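PDB 6TJA: SVS_variant_AS1 from Streptomyces sp. CWA1, which probably cyclises geranylgeranyl diphosphate to the diterpene spiroviolene, as a class I terpene cyclase, here in an engineered ancestral form. Local coordinates for residues G108-A113 with R125-L130; E115-E120 with R136-G141; A220-A225 with P348-W353; L274-L279 with Q296-G301. All blocks are in the same frame, centred on the assembly; numbering follows the deposited sequence.

The four contacts fall into two pairs within an all-helical terpene cyclase fold. Interactions 1 and 2 share helix 126-140, their centres lie 11 Å apart, and their segments alternate along the chain. Interactions 3 and 4, with centres 12 Å apart, come later in the sequence, and the helix pair of interaction 4 is nested within the long stretch of chain that interaction 3 closes; Trp353 O and Arg275 NE, 2.8 Å apart, probably join them by a hydrogen bond. The pairs sit about 29 to 32 Å from each other, centre to centre. The dimer brings them together, because Arg112 and Ser118 of one subunit bond to the 348-353 segment of the other.

Interaction 1: residues G108-A113 with R125-L130; sequences GRVQRA and RFVPAL
Val127 begins the contact from the second segment, dividing its two methyls between Val110 and Ala113, one turn apart on helix 108-113. Its CG1, roughly opposite the backbone N (chi1 156°), rests 3.8 Å from Ala113 CB, while the other branch, CG2, faces Val110 CG2 at a looser 4.2 Å. The two valines run past each other in opposing directions, and their CA atoms, 6.3 Å apart, mark the nearest backbone approach. One turn further on, Leu130 sends its CD2 across Val110 at about a right angle, reaching Val110 CG1 at 3.6 Å. Val110 is thus engaged on both branches: its chi1 of 172° sets CG1 opposite the backbone N, on Leu130, and CG2 beside that N, on Val127. The contact is wholly apolar and buried, with no hydrogen bond across it, and the axes of the two short segments approach to 9.8 Å. The helices run nearly parallel, at 24°, although only a short connection separates them in sequence. Helix 70-91 adjoins both, with Phe86 on Val110 and Trp82 on Leu130, and helix 143-169 brings His153 against Leu130.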
loop_
_atom_site.group_PDB
_atom_site.type_symbol
_atom_site.label_atom_id
_atom_site.label_comp_id
_atom_site.label_asym_id
_atom_site.label_seq_id
_atom_site.Cartn_x
_atom_site.Cartn_y
_atom_site.Cartn_z
ATOM N N GLY A 108 2.540 5.904 9.165
ATOM C CA GLY A 108 3.474 4.775 9.293
ATOM C C GLY A 108 3.206 3.989 10.555
ATOM O O GLY A 108 3.180 2.751 10.469
ATOM N N ARG A 109 3.001 4.669 11.681
ATOM C CA ARG A 109 2.756 4.004 12.996
ATOM C C ARG A 109 1.409 3.263 12.935
ATOM O O ARG A 109 1.369 2.108 13.325
ATOM C CB ARG A 109 2.848 4.978 14.177
ATOM C CG ARG A 109 4.258 5.498 14.470
ATOM C CD ARG A 109 4.473 6.272 15.771
ATOM N NE ARG A 109 3.355 7.156 16.030
ATOM C CZ ARG A 109 3.287 8.458 15.697
ATOM N NH1 ARG A 109 4.309 9.070 15.108
ATOM N NH2 ARG A 109 2.185 9.149 15.974
ATOM N N VAL A 110 0.349 3.884 12.417
ATOM C CA VAL A 110 -1.003 3.254 12.356
ATOM C C VAL A 110 -0.958 2.043 11.405
ATOM O O VAL A 110 -1.437 0.951 11.789
ATOM C CB VAL A 110 -2.062 4.287 11.948
ATOM C CG1 VAL A 110 -3.415 3.660 11.692
ATOM C CG2 VAL A 110 -2.169 5.349 13.012
ATOM N N GLN A 111 -0.387 2.223 10.216
ATOM C CA GLN A 111 -0.294 1.122 9.239
ATOM C C GLN A 111 0.462 -0.057 9.902
ATOM O O GLN A 111 -0.051 -1.175 9.859
ATOM C CB GLN A 111 0.255 1.648 7.913
ATOM C CG GLN A 111 0.320 0.587 6.833
ATOM C CD GLN A 111 -1.011 0.079 6.328
ATOM O OE1 GLN A 111 -2.020 0.811 6.285
ATOM N NE2 GLN A 111 -1.004 -1.181 5.892
ATOM N N ARG A 112 1.579 0.184 10.582
ATOM C CA ARG A 112 2.373 -0.894 11.220
ATOM C C ARG A 112 1.529 -1.629 12.271
ATOM O O ARG A 112 1.540 -2.867 12.260
ATOM C CB ARG A 112 3.680 -0.358 11.802
ATOM C CG ARG A 112 4.584 -1.455 12.360
ATOM C CD ARG A 112 5.076 -2.377 11.262
ATOM N NE ARG A 112 5.717 -3.589 11.730
ATOM C CZ ARG A 112 5.923 -4.674 10.987
ATOM N NH1 ARG A 112 5.539 -4.698 9.719
ATOM N NH2 ARG A 112 6.556 -5.719 11.505
ATOM N N ALA A 113 0.776 -0.907 13.093
ATOM C CA ALA A 113 -0.145 -1.462 14.118
ATOM C C ALA A 113 -1.164 -2.413 13.486
ATOM O O ALA A 113 -1.517 -3.436 14.134
ATOM C CB ALA A 113 -0.839 -0.333 14.835
ATOM N N ARG A 125 -4.882 6.879 20.862
ATOM C CA ARG A 125 -6.116 6.160 21.276
ATOM C C ARG A 125 -6.783 5.495 20.056
ATOM O O ARG A 125 -7.622 4.579 20.260
ATOM C CB ARG A 125 -7.050 7.134 21.997
ATOM C CG ARG A 125 -7.520 8.306 21.147
ATOM C CD ARG A 125 -8.524 9.145 21.917
ATOM N NE ARG A 125 -9.261 10.079 21.071
ATOM C CZ ARG A 125 -8.786 11.237 20.619
ATOM N NH1 ARG A 125 -7.548 11.618 20.897
ATOM N NH2 ARG A 125 -9.558 12.001 19.866
ATOM N N PHE A 126 -6.436 5.910 18.829
ATOM C CA PHE A 126 -6.972 5.283 17.599
ATOM C C PHE A 126 -6.357 3.892 17.419
ATOM O O PHE A 126 -7.020 3.053 16.812
ATOM C CB PHE A 126 -6.800 6.204 16.393
ATOM C CG PHE A 126 -7.840 7.285 16.395
ATOM C CD1 PHE A 126 -9.155 6.999 16.046
ATOM C CD2 PHE A 126 -7.523 8.579 16.790
ATOM C CE1 PHE A 126 -10.141 7.982 16.117
ATOM C CE2 PHE A 126 -8.505 9.565 16.848
ATOM C CZ PHE A 126 -9.814 9.264 16.525
ATOM N N VAL A 127 -5.151 3.644 17.948
ATOM C CA VAL A 127 -4.369 2.431 17.566
ATOM C C VAL A 127 -4.982 1.184 18.206
ATOM O O VAL A 127 -5.253 0.239 17.471
ATOM C CB VAL A 127 -2.858 2.583 17.811
ATOM C CG1 VAL A 127 -2.151 1.248 17.996
ATOM C CG2 VAL A 127 -2.230 3.385 16.686
ATOM N N PRO A 128 -5.230 1.104 19.535
ATOM C CA PRO A 128 -5.791 -0.110 20.132
ATOM C C PRO A 128 -7.145 -0.498 19.505
ATOM O O PRO A 128 -7.338 -1.660 19.211
ATOM C CB PRO A 128 -5.946 0.214 21.639
ATOM C CG PRO A 128 -4.960 1.366 21.856
ATOM C CD PRO A 128 -4.954 2.138 20.549
ATOM N N ALA A 129 -8.009 0.481 19.244
ATOM C CA ALA A 129 -9.288 0.293 18.518
ATOM C C ALA A 129 -9.060 -0.401 17.155
ATOM O O ALA A 129 -9.769 -1.411 16.869
ATOM C CB ALA A 129 -9.972 1.631 18.371
ATOM N N LEU A 130 -8.119 0.109 16.343
ATOM C CA LEU A 130 -7.794 -0.473 15.018
ATOM C C LEU A 130 -7.309 -1.900 15.223
ATOM O O LEU A 130 -7.629 -2.753 14.389
ATOM C CB LEU A 130 -6.730 0.356 14.278
ATOM C CG LEU A 130 -6.413 -0.135 12.865
ATOM C CD1 LEU A 130 -7.675 -0.132 11.998
ATOM C CD2 LEU A 130 -5.327 0.684 12.193
#

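Interaction 2: residues E115-E120 with R136-G141; sequences EAPSAE and RFRSFG
Arg138, near the end of helix 126-140, reaches across to Pro117 and Glu115 where helix 100-115 gives way to a type I beta turn running from Ala116 to Ala119. The turn is closed by a backbone hydrogen bond from Ala119 N to Ala116 O of 3.1 Å. Van der Waals contact comes first: Pro117 CG lies over one face of the guanidinium, 4.2 Å from Arg138 NH1, the two side chains crossing at about a right angle. An arginine chain stretched out from CG to NE spans the distance, for the closest CA atoms, those of Pro117 and Arg138, are still 10.4 Å apart. Polar proximity is the second kind. Arg138 NH2 stands 3.6 Å from Glu115 O, too far and too oblique to count as a bond, but it does bond to the carbonyl of Leu114 just before, so a positive group sits at the C-terminal end of helix 100-115, where it would probably be favoured. The Glu115 carboxylate turns elsewhere, to Gln111 and to Arg147 in a salt bridge. On the turn's far side, Ser118 bonds to Pro348 of the second subunit. Of the carbons of 115-120, Glu115 CA comes nearest Arg138 NH2, at 3.8 Å.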
loop_
_atom_site.group_PDB
_atom_site.type_symbol
_atom_site.label_atom_id
_atom_site.label_comp_id
_atom_site.label_asym_id
_atom_site.label_seq_id
_atom_site.Cartn_x
_atom_site.Cartn_y
_atom_site.Cartn_z
ATOM N N GLU A 115 -0.706 -4.220 10.782
ATOM C CA GLU A 115 0.029 -5.377 10.217
ATOM C C GLU A 115 0.730 -6.191 11.314
ATOM O O GLU A 115 1.010 -7.354 11.057
ATOM C CB GLU A 115 1.081 -4.896 9.216
ATOM C CG GLU A 115 0.447 -4.211 8.026
ATOM C CD GLU A 115 1.310 -3.971 6.804
ATOM O OE1 GLU A 115 2.041 -4.900 6.398
ATOM O OE2 GLU A 115 1.178 -2.866 6.219
ATOM N N ALA A 116 0.980 -5.594 12.454
ATOM C CA ALA A 116 1.677 -6.231 13.540
ATOM C C ALA A 116 0.938 -6.104 14.843
ATOM O O ALA A 116 0.886 -5.068 15.401
ATOM C CB ALA A 116 3.041 -5.617 13.666
ATOM N N PRO A 117 0.382 -7.190 15.328
ATOM C CA PRO A 117 -0.374 -7.263 16.573
ATOM C C PRO A 117 0.456 -6.969 17.800
ATOM O O PRO A 117 -0.094 -6.545 18.765
ATOM C CB PRO A 117 -0.884 -8.697 16.599
ATOM C CG PRO A 117 -0.758 -9.179 15.242
ATOM C CD PRO A 117 0.374 -8.458 14.610
ATOM N N SER A 118 1.755 -7.179 17.732
ATOM C CA SER A 118 2.672 -6.903 18.874
ATOM C C SER A 118 2.943 -5.393 19.001
ATOM O O SER A 118 3.417 -4.950 20.063
ATOM C CB SER A 118 3.951 -7.697 18.760
ATOM O OG SER A 118 4.590 -7.493 17.507
ATOM N N ALA A 119 2.615 -4.618 17.975
ATOM C CA ALA A 119 2.787 -3.152 17.963
ATOM C C ALA A 119 2.117 -2.549 19.206
ATOM O O ALA A 119 1.012 -3.037 19.585
ATOM C CB ALA A 119 2.217 -2.576 16.684
ATOM N N GLU A 120 2.755 -1.529 19.759
ATOM C CA GLU A 120 2.305 -0.779 20.904
ATOM C C GLU A 120 1.780 0.560 20.433
ATOM O O GLU A 120 2.196 1.044 19.437
ATOM C CB GLU A 120 3.427 -0.644 21.921
ATOM C CG GLU A 120 3.298 -1.679 23.023
ATOM C CD GLU A 120 4.582 -1.979 23.727
ATOM O OE1 GLU A 120 5.342 -1.047 23.972
ATOM O OE2 GLU A 120 4.825 -3.146 24.054
ATOM N N ARG A 136 -10.303 -9.092 14.983
ATOM C CA ARG A 136 -11.576 -9.619 14.432
ATOM C C ARG A 136 -11.346 -10.116 12.997
ATOM O O ARG A 136 -11.742 -11.250 12.700
ATOM C CB ARG A 136 -12.662 -8.547 14.527
ATOM C CG ARG A 136 -13.098 -8.266 15.956
ATOM C CD ARG A 136 -13.936 -7.018 16.108
ATOM N NE ARG A 136 -14.200 -6.711 17.521
ATOM C CZ ARG A 136 -15.327 -6.976 18.175
ATOM N NH1 ARG A 136 -16.358 -7.566 17.596
ATOM N NH2 ARG A 136 -15.421 -6.645 19.438
ATOM N N PHE A 137 -10.729 -9.312 12.129
ATOM C CA PHE A 137 -10.569 -9.643 10.688
ATOM C C PHE A 137 -9.758 -10.921 10.576
ATOM O O PHE A 137 -10.079 -11.726 9.723
ATOM C CB PHE A 137 -9.901 -8.509 9.914
ATOM C CG PHE A 137 -10.780 -7.323 9.620
ATOM C CD1 PHE A 137 -12.074 -7.246 10.099
ATOM C CD2 PHE A 137 -10.289 -6.266 8.879
ATOM C CE1 PHE A 137 -12.873 -6.150 9.807
ATOM C CE2 PHE A 137 -11.093 -5.184 8.569
ATOM C CZ PHE A 137 -12.386 -5.131 9.028
ATOM N N ARG A 138 -8.757 -11.103 11.429
ATOM C CA ARG A 138 -7.873 -12.296 11.380
ATOM C C ARG A 138 -8.601 -13.515 11.967
ATOM O O ARG A 138 -8.224 -14.607 11.599
ATOM C CB ARG A 138 -6.567 -12.048 12.145
ATOM C CG ARG A 138 -5.655 -11.027 11.479
ATOM C CD ARG A 138 -4.236 -11.025 12.019
ATOM N NE ARG A 138 -3.428 -10.196 11.143
ATOM C CZ ARG A 138 -3.175 -8.887 11.305
ATOM N NH1 ARG A 138 -3.641 -8.217 12.351
ATOM N NH2 ARG A 138 -2.406 -8.276 10.417
ATOM N N SER A 139 -9.590 -13.328 12.844
ATOM C CA SER A 139 -10.345 -14.444 13.487
ATOM C C SER A 139 -11.168 -15.197 12.434
ATOM O O SER A 139 -11.248 -16.412 12.569
ATOM C CB SER A 139 -11.211 -13.994 14.651
ATOM O OG SER A 139 -12.307 -13.184 14.225
ATOM N N PHE A 140 -11.692 -14.539 11.388
ATOM C CA PHE A 140 -12.575 -15.240 10.413
ATOM C C PHE A 140 -12.260 -14.940 8.940
ATOM O O PHE A 140 -12.793 -15.680 8.101
ATOM C CB PHE A 140 -14.050 -14.962 10.712
ATOM C CG PHE A 140 -14.367 -13.536 11.075
ATOM C CD1 PHE A 140 -14.913 -13.236 12.310
ATOM C CD2 PHE A 140 -14.123 -12.519 10.181
ATOM C CE1 PHE A 140 -15.207 -11.933 12.661
ATOM C CE2 PHE A 140 -14.421 -11.211 10.529
ATOM C CZ PHE A 140 -14.962 -10.924 11.767
ATOM N N GLY A 141 -11.440 -13.948 8.604
ATOM C CA GLY A 141 -10.995 -13.766 7.210
ATOM C C GLY A 141 -9.773 -14.620 6.932
ATOM O O GLY A 141 -9.038 -14.913 7.884
#

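Interaction 3: residues A220-A225 with P348-W353; sequences AIMVAA and PSIAWW
Met222 pushes its terminal methyl against the rim of the Trp353 indole, where CE comes within 3.6 Å of CH2, close to the plane of the ring. The same ring atom also meets the base of the methionine, with Met222 CB 3.9 Å from Trp353 CH2. This double touch follows from the fold of the chain: CG stands anti to the backbone N (chi1 -167°), and bends at the next two torsions curl CE back around the ring corner. The methyl also reaches Ile350, whose CG2 is 4.0 Å from Met222 CE. Ile350 in turn lies on the indole itself, its CB 3.6 Å above the Trp353 plane toward the rim, so the tryptophan is met at an edge by the helix and over a face by its own segment. Helix 211-231 is thereby joined to the C-terminal tail, which is in 3-10 conformation at Trp352 and Trp353. Leu179 and Leu183 of helix 175-185 and Ile272 of helix 258-283 add to the apolar surroundings of Met222. Across the two segments the attraction is therefore dispersive, the thioether offering its methyl carbon to the ring, while the one polar atom of the indole, NE1, is satisfied separately by Glu218.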
loop_
_atom_site.group_PDB
_atom_site.type_symbol
_atom_site.label_atom_id
_atom_site.label_comp_id
_atom_site.label_asym_id
_atom_site.label_seq_id
_atom_site.Cartn_x
_atom_site.Cartn_y
_atom_site.Cartn_z
ATOM N N ALA A 220 -16.200 2.136 -8.863
ATOM C CA ALA A 220 -17.130 2.133 -7.726
ATOM C C ALA A 220 -16.628 3.161 -6.718
ATOM O O ALA A 220 -17.447 3.947 -6.188
ATOM C CB ALA A 220 -17.233 0.756 -7.141
ATOM N N ILE A 221 -15.316 3.140 -6.452
ATOM C CA ILE A 221 -14.655 4.007 -5.437
ATOM C C ILE A 221 -14.762 5.465 -5.878
ATOM O O ILE A 221 -15.087 6.296 -5.035
ATOM C CB ILE A 221 -13.212 3.551 -5.192
ATOM C CG1 ILE A 221 -13.208 2.231 -4.432
ATOM C CG2 ILE A 221 -12.384 4.600 -4.461
ATOM C CD1 ILE A 221 -11.841 1.587 -4.390
ATOM N N MET A 222 -14.558 5.744 -7.159
ATOM C CA MET A 222 -14.514 7.112 -7.711
ATOM C C MET A 222 -15.920 7.701 -7.679
ATOM O O MET A 222 -16.043 8.873 -7.350
ATOM C CB MET A 222 -13.961 7.122 -9.135
ATOM C CG MET A 222 -13.607 8.535 -9.635
ATOM S SD MET A 222 -12.191 9.278 -8.750
ATOM C CE MET A 222 -10.899 8.631 -9.786
ATOM N N VAL A 223 -16.961 6.918 -7.952
ATOM C CA VAL A 223 -18.359 7.433 -7.910
ATOM C C VAL A 223 -18.709 7.744 -6.453
ATOM O O VAL A 223 -19.233 8.851 -6.211
ATOM C CB VAL A 223 -19.374 6.472 -8.539
ATOM C CG1 VAL A 223 -20.799 6.981 -8.327
ATOM C CG2 VAL A 223 -19.084 6.241 -10.017
ATOM N N ALA A 224 -18.389 6.835 -5.522
ATOM C CA ALA A 224 -18.644 7.008 -4.070
ATOM C C ALA A 224 -17.921 8.258 -3.559
ATOM O O ALA A 224 -18.510 8.991 -2.746
ATOM C CB ALA A 224 -18.189 5.801 -3.271
ATOM N N ALA A 225 -16.661 8.442 -3.952
ATOM C CA ALA A 225 -15.850 9.634 -3.620
ATOM C C ALA A 225 -16.557 10.910 -4.097
ATOM O O ALA A 225 -16.626 11.863 -3.355
ATOM C CB ALA A 225 -14.482 9.532 -4.245
ATOM N N PRO A 348 -6.077 11.704 -17.924
ATOM C CA PRO A 348 -5.396 10.528 -18.478
ATOM C C PRO A 348 -5.224 9.355 -17.492
ATOM O O PRO A 348 -5.298 8.238 -17.953
ATOM C CB PRO A 348 -4.036 11.053 -18.966
ATOM C CG PRO A 348 -3.890 12.452 -18.284
ATOM C CD PRO A 348 -5.313 12.952 -18.154
ATOM N N SER A 349 -5.113 9.613 -16.179
ATOM C CA SER A 349 -4.822 8.582 -15.150
ATOM C C SER A 349 -5.978 7.590 -15.073
ATOM O O SER A 349 -5.745 6.501 -14.534
ATOM C CB SER A 349 -4.528 9.140 -13.764
ATOM O OG SER A 349 -3.172 9.549 -13.664
ATOM N N ILE A 350 -7.159 7.928 -15.585
ATOM C CA ILE A 350 -8.314 6.990 -15.490
ATOM C C ILE A 350 -8.751 6.488 -16.867
ATOM O O ILE A 350 -9.687 5.664 -16.895
ATOM C CB ILE A 350 -9.479 7.609 -14.699
ATOM C CG1 ILE A 350 -10.071 8.844 -15.384
ATOM C CG2 ILE A 350 -9.050 7.905 -13.285
ATOM C CD1 ILE A 350 -11.437 9.284 -14.841
ATOM N N ALA A 351 -8.112 6.934 -17.950
ATOM C CA ALA A 351 -8.509 6.613 -19.339
ATOM C C ALA A 351 -8.471 5.098 -19.554
ATOM O O ALA A 351 -9.325 4.565 -20.317
ATOM C CB ALA A 351 -7.607 7.332 -20.301
ATOM N N TRP A 352 -7.570 4.396 -18.867
ATOM C CA TRP A 352 -7.467 2.922 -19.025
ATOM C C TRP A 352 -8.756 2.228 -18.560
ATOM O O TRP A 352 -8.967 1.062 -18.951
ATOM C CB TRP A 352 -6.225 2.371 -18.315
ATOM C CG TRP A 352 -6.263 2.454 -16.822
ATOM C CD1 TRP A 352 -5.893 3.509 -16.035
ATOM C CD2 TRP A 352 -6.693 1.415 -15.934
ATOM N NE1 TRP A 352 -6.057 3.191 -14.721
ATOM C CE2 TRP A 352 -6.550 1.912 -14.632
ATOM C CE3 TRP A 352 -7.190 0.128 -16.119
ATOM C CZ2 TRP A 352 -6.906 1.159 -13.519
ATOM C CZ3 TRP A 352 -7.501 -0.632 -15.015
ATOM C CH2 TRP A 352 -7.376 -0.114 -13.740
ATOM N N TRP A 353 -9.646 2.884 -17.807
ATOM C CA TRP A 353 -10.950 2.235 -17.485
ATOM C C TRP A 353 -11.769 1.929 -18.747
ATOM O O TRP A 353 -12.661 1.090 -18.657
ATOM C CB TRP A 353 -11.791 3.063 -16.535
ATOM C CG TRP A 353 -11.187 3.298 -15.197
ATOM C CD1 TRP A 353 -10.185 2.614 -14.583
ATOM C CD2 TRP A 353 -11.567 4.356 -14.306
ATOM N NE1 TRP A 353 -9.908 3.184 -13.364
ATOM C CE2 TRP A 353 -10.749 4.243 -13.161
ATOM C CE3 TRP A 353 -12.536 5.367 -14.362
ATOM C CZ2 TRP A 353 -10.873 5.110 -12.072
ATOM C CZ3 TRP A 353 -12.630 6.243 -13.306
ATOM C CH2 TRP A 353 -11.814 6.105 -12.176
#

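Interaction 4: residues L274-L279 with Q296-G301; sequences LRFLEL and QGLRHG
Arg299 crosses from helix 296-301 to both Phe276 and Leu277, and its side chain can be followed outward atom by atom. CB starts off along the flank of its own helix, to one side of the partner segment. CG, anti to the carbonyl carbon, is the first atom to make contact: it lies in the plane of the Phe276 ring, at its edge, 4.0 Å from CZ and almost as close to CE1. The turn about the CG-CD bond (chi3 69°) then lays the guanidinium along the partner helix. NE forms a salt bridge with Glu18, outside the two segments, while NH1 comes to lie 3.9 Å from Leu277 CD2. The guanidinium and phenyl planes differ by 33°, and it is the aliphatic part of the arginine, not its charge, that meets the ring. Round the ring from there, past CZ, Phe276 CE2 lies 4.3 Å from Leu298 CB, again near the ring plane. Phe276 thus bridges between two consecutive residues of helix 296-301, and Leu216 and Met219 of helix 211-231 pack on it too. Along helix 274-279, Arg275 NH1 and Glu278 OE1 make a salt bridge of 2.9 Å, and Arg275 also pairs with Asp356 in the C-terminal tail. With axes 12.2 Å apart and directions 156° apart, the segments are bridged by long side chains rather than close backbones. They belong to successive antiparallel helices, 258-283 and 289-309, of the all-alpha bundle characteristic of class I terpene cyclases.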
loop_
_atom_site.group_PDB
_atom_site.type_symbol
_atom_site.label_atom_id
_atom_site.label_comp_id
_atom_site.label_asym_id
_atom_site.label_seq_id
_atom_site.Cartn_x
_atom_site.Cartn_y
_atom_site.Cartn_z
ATOM N N LEU A 274 -21.685 5.336 -15.838
ATOM C CA LEU A 274 -22.063 4.669 -17.119
ATOM C C LEU A 274 -20.977 3.682 -17.576
ATOM O O LEU A 274 -21.320 2.573 -18.018
ATOM C CB LEU A 274 -22.301 5.729 -18.195
ATOM C CG LEU A 274 -23.740 5.833 -18.699
ATOM C CD1 LEU A 274 -24.754 5.873 -17.562
ATOM C CD2 LEU A 274 -23.884 7.066 -19.569
ATOM N N ARG A 275 -19.707 4.065 -17.513
ATOM C CA ARG A 275 -18.650 3.113 -17.878
ATOM C C ARG A 275 -18.672 1.951 -16.869
ATOM O O ARG A 275 -18.573 0.819 -17.303
ATOM C CB ARG A 275 -17.300 3.808 -17.994
ATOM C CG ARG A 275 -16.176 2.834 -18.293
ATOM C CD ARG A 275 -16.403 1.983 -19.523
ATOM N NE ARG A 275 -15.284 1.073 -19.688
ATOM C CZ ARG A 275 -15.320 -0.059 -20.375
ATOM N NH1 ARG A 275 -16.416 -0.443 -20.995
ATOM N NH2 ARG A 275 -14.259 -0.824 -20.426
ATOM N N PHE A 276 -18.890 2.211 -15.603
ATOM C CA PHE A 276 -18.963 1.142 -14.637
ATOM C C PHE A 276 -20.098 0.158 -14.977
ATOM O O PHE A 276 -19.906 -0.995 -14.939
ATOM C CB PHE A 276 -19.082 1.678 -13.214
ATOM C CG PHE A 276 -19.515 0.653 -12.215
ATOM C CD1 PHE A 276 -20.819 0.311 -12.099
ATOM C CD2 PHE A 276 -18.607 0.049 -11.388
ATOM C CE1 PHE A 276 -21.211 -0.642 -11.234
ATOM C CE2 PHE A 276 -18.996 -0.888 -10.498
ATOM C CZ PHE A 276 -20.308 -1.237 -10.427
ATOM N N LEU A 277 -21.261 0.655 -15.332
ATOM C CA LEU A 277 -22.375 -0.184 -15.677
ATOM C C LEU A 277 -22.096 -0.993 -16.930
ATOM O O LEU A 277 -22.426 -2.145 -17.001
ATOM C CB LEU A 277 -23.652 0.624 -15.826
ATOM C CG LEU A 277 -24.122 1.357 -14.595
ATOM C CD1 LEU A 277 -25.106 2.414 -14.953
ATOM C CD2 LEU A 277 -24.636 0.449 -13.524
ATOM N N GLU A 278 -21.487 -0.347 -17.902
ATOM C CA GLU A 278 -21.133 -0.995 -19.132
ATOM C C GLU A 278 -20.121 -2.108 -18.885
ATOM O O GLU A 278 -20.362 -3.209 -19.263
ATOM C CB GLU A 278 -20.700 0.014 -20.192
ATOM C CG GLU A 278 -20.065 -0.593 -21.409
ATOM C CD GLU A 278 -19.534 0.418 -22.410
ATOM O OE1 GLU A 278 -18.603 1.166 -22.129
ATOM O OE2 GLU A 278 -20.040 0.457 -23.518
ATOM N N LEU A 279 -19.029 -1.833 -18.194
ATOM C CA LEU A 279 -18.026 -2.909 -17.919
ATOM C C LEU A 279 -18.657 -4.009 -17.048
ATOM O O LEU A 279 -18.344 -5.195 -17.223
ATOM C CB LEU A 279 -16.807 -2.282 -17.251
ATOM C CG LEU A 279 -15.653 -3.246 -16.981
ATOM C CD1 LEU A 279 -15.307 -4.079 -18.209
ATOM C CD2 LEU A 279 -14.439 -2.487 -16.521
ATOM N N GLN A 296 -21.789 -7.547 -6.849
ATOM C CA GLN A 296 -23.059 -7.092 -6.290
ATOM C C GLN A 296 -22.768 -6.075 -5.198
ATOM O O GLN A 296 -23.437 -5.049 -5.082
ATOM C CB GLN A 296 -23.846 -8.270 -5.717
ATOM C CG GLN A 296 -25.152 -8.558 -6.438
ATOM C CD GLN A 296 -25.729 -9.913 -6.076
ATOM O OE1 GLN A 296 -25.341 -10.936 -6.640
ATOM N NE2 GLN A 296 -26.661 -9.926 -5.130
ATOM N N GLY A 297 -21.753 -6.382 -4.399
ATOM C CA GLY A 297 -21.296 -5.502 -3.309
ATOM C C GLY A 297 -20.887 -4.124 -3.817
ATOM O O GLY A 297 -21.298 -3.107 -3.221
ATOM N N LEU A 298 -20.091 -4.069 -4.878
ATOM C CA LEU A 298 -19.714 -2.760 -5.482
ATOM C C LEU A 298 -21.003 -1.987 -5.802
ATOM O O LEU A 298 -21.093 -0.797 -5.455
ATOM C CB LEU A 298 -18.885 -2.978 -6.745
ATOM C CG LEU A 298 -17.544 -3.696 -6.600
ATOM C CD1 LEU A 298 -16.915 -3.857 -7.976
ATOM C CD2 LEU A 298 -16.583 -2.949 -5.661
ATOM N N ARG A 299 -21.979 -2.647 -6.430
ATOM C CA ARG A 299 -23.241 -1.994 -6.842
ATOM C C ARG A 299 -23.969 -1.513 -5.583
ATOM O O ARG A 299 -24.326 -0.316 -5.540
ATOM C CB ARG A 299 -24.073 -2.946 -7.703
ATOM C CG ARG A 299 -23.430 -3.296 -9.035
ATOM C CD ARG A 299 -24.192 -4.385 -9.773
ATOM N NE ARG A 299 -25.472 -3.866 -10.210
ATOM C CZ ARG A 299 -25.747 -3.348 -11.412
ATOM N NH1 ARG A 299 -24.814 -3.256 -12.339
ATOM N NH2 ARG A 299 -26.959 -2.886 -11.661
ATOM N N HIS A 300 -24.145 -2.401 -4.591
ATOM C CA HIS A 300 -24.828 -2.104 -3.302
ATOM C C HIS A 300 -24.115 -0.948 -2.606
ATOM O O HIS A 300 -24.804 -0.115 -2.013
ATOM C CB HIS A 300 -24.853 -3.347 -2.380
ATOM C CG HIS A 300 -25.953 -4.301 -2.674
ATOM N ND1 HIS A 300 -27.241 -3.871 -2.922
ATOM C CD2 HIS A 300 -25.991 -5.650 -2.705
ATOM C CE1 HIS A 300 -28.039 -4.912 -3.083
ATOM N NE2 HIS A 300 -27.290 -6.013 -2.985
ATOM N N GLY A 301 -22.777 -0.968 -2.623
ATOM C CA GLY A 301 -21.902 0.071 -2.040
ATOM C C GLY A 301 -22.128 1.431 -2.684
ATOM O O GLY A 301 -22.370 2.343 -1.945
#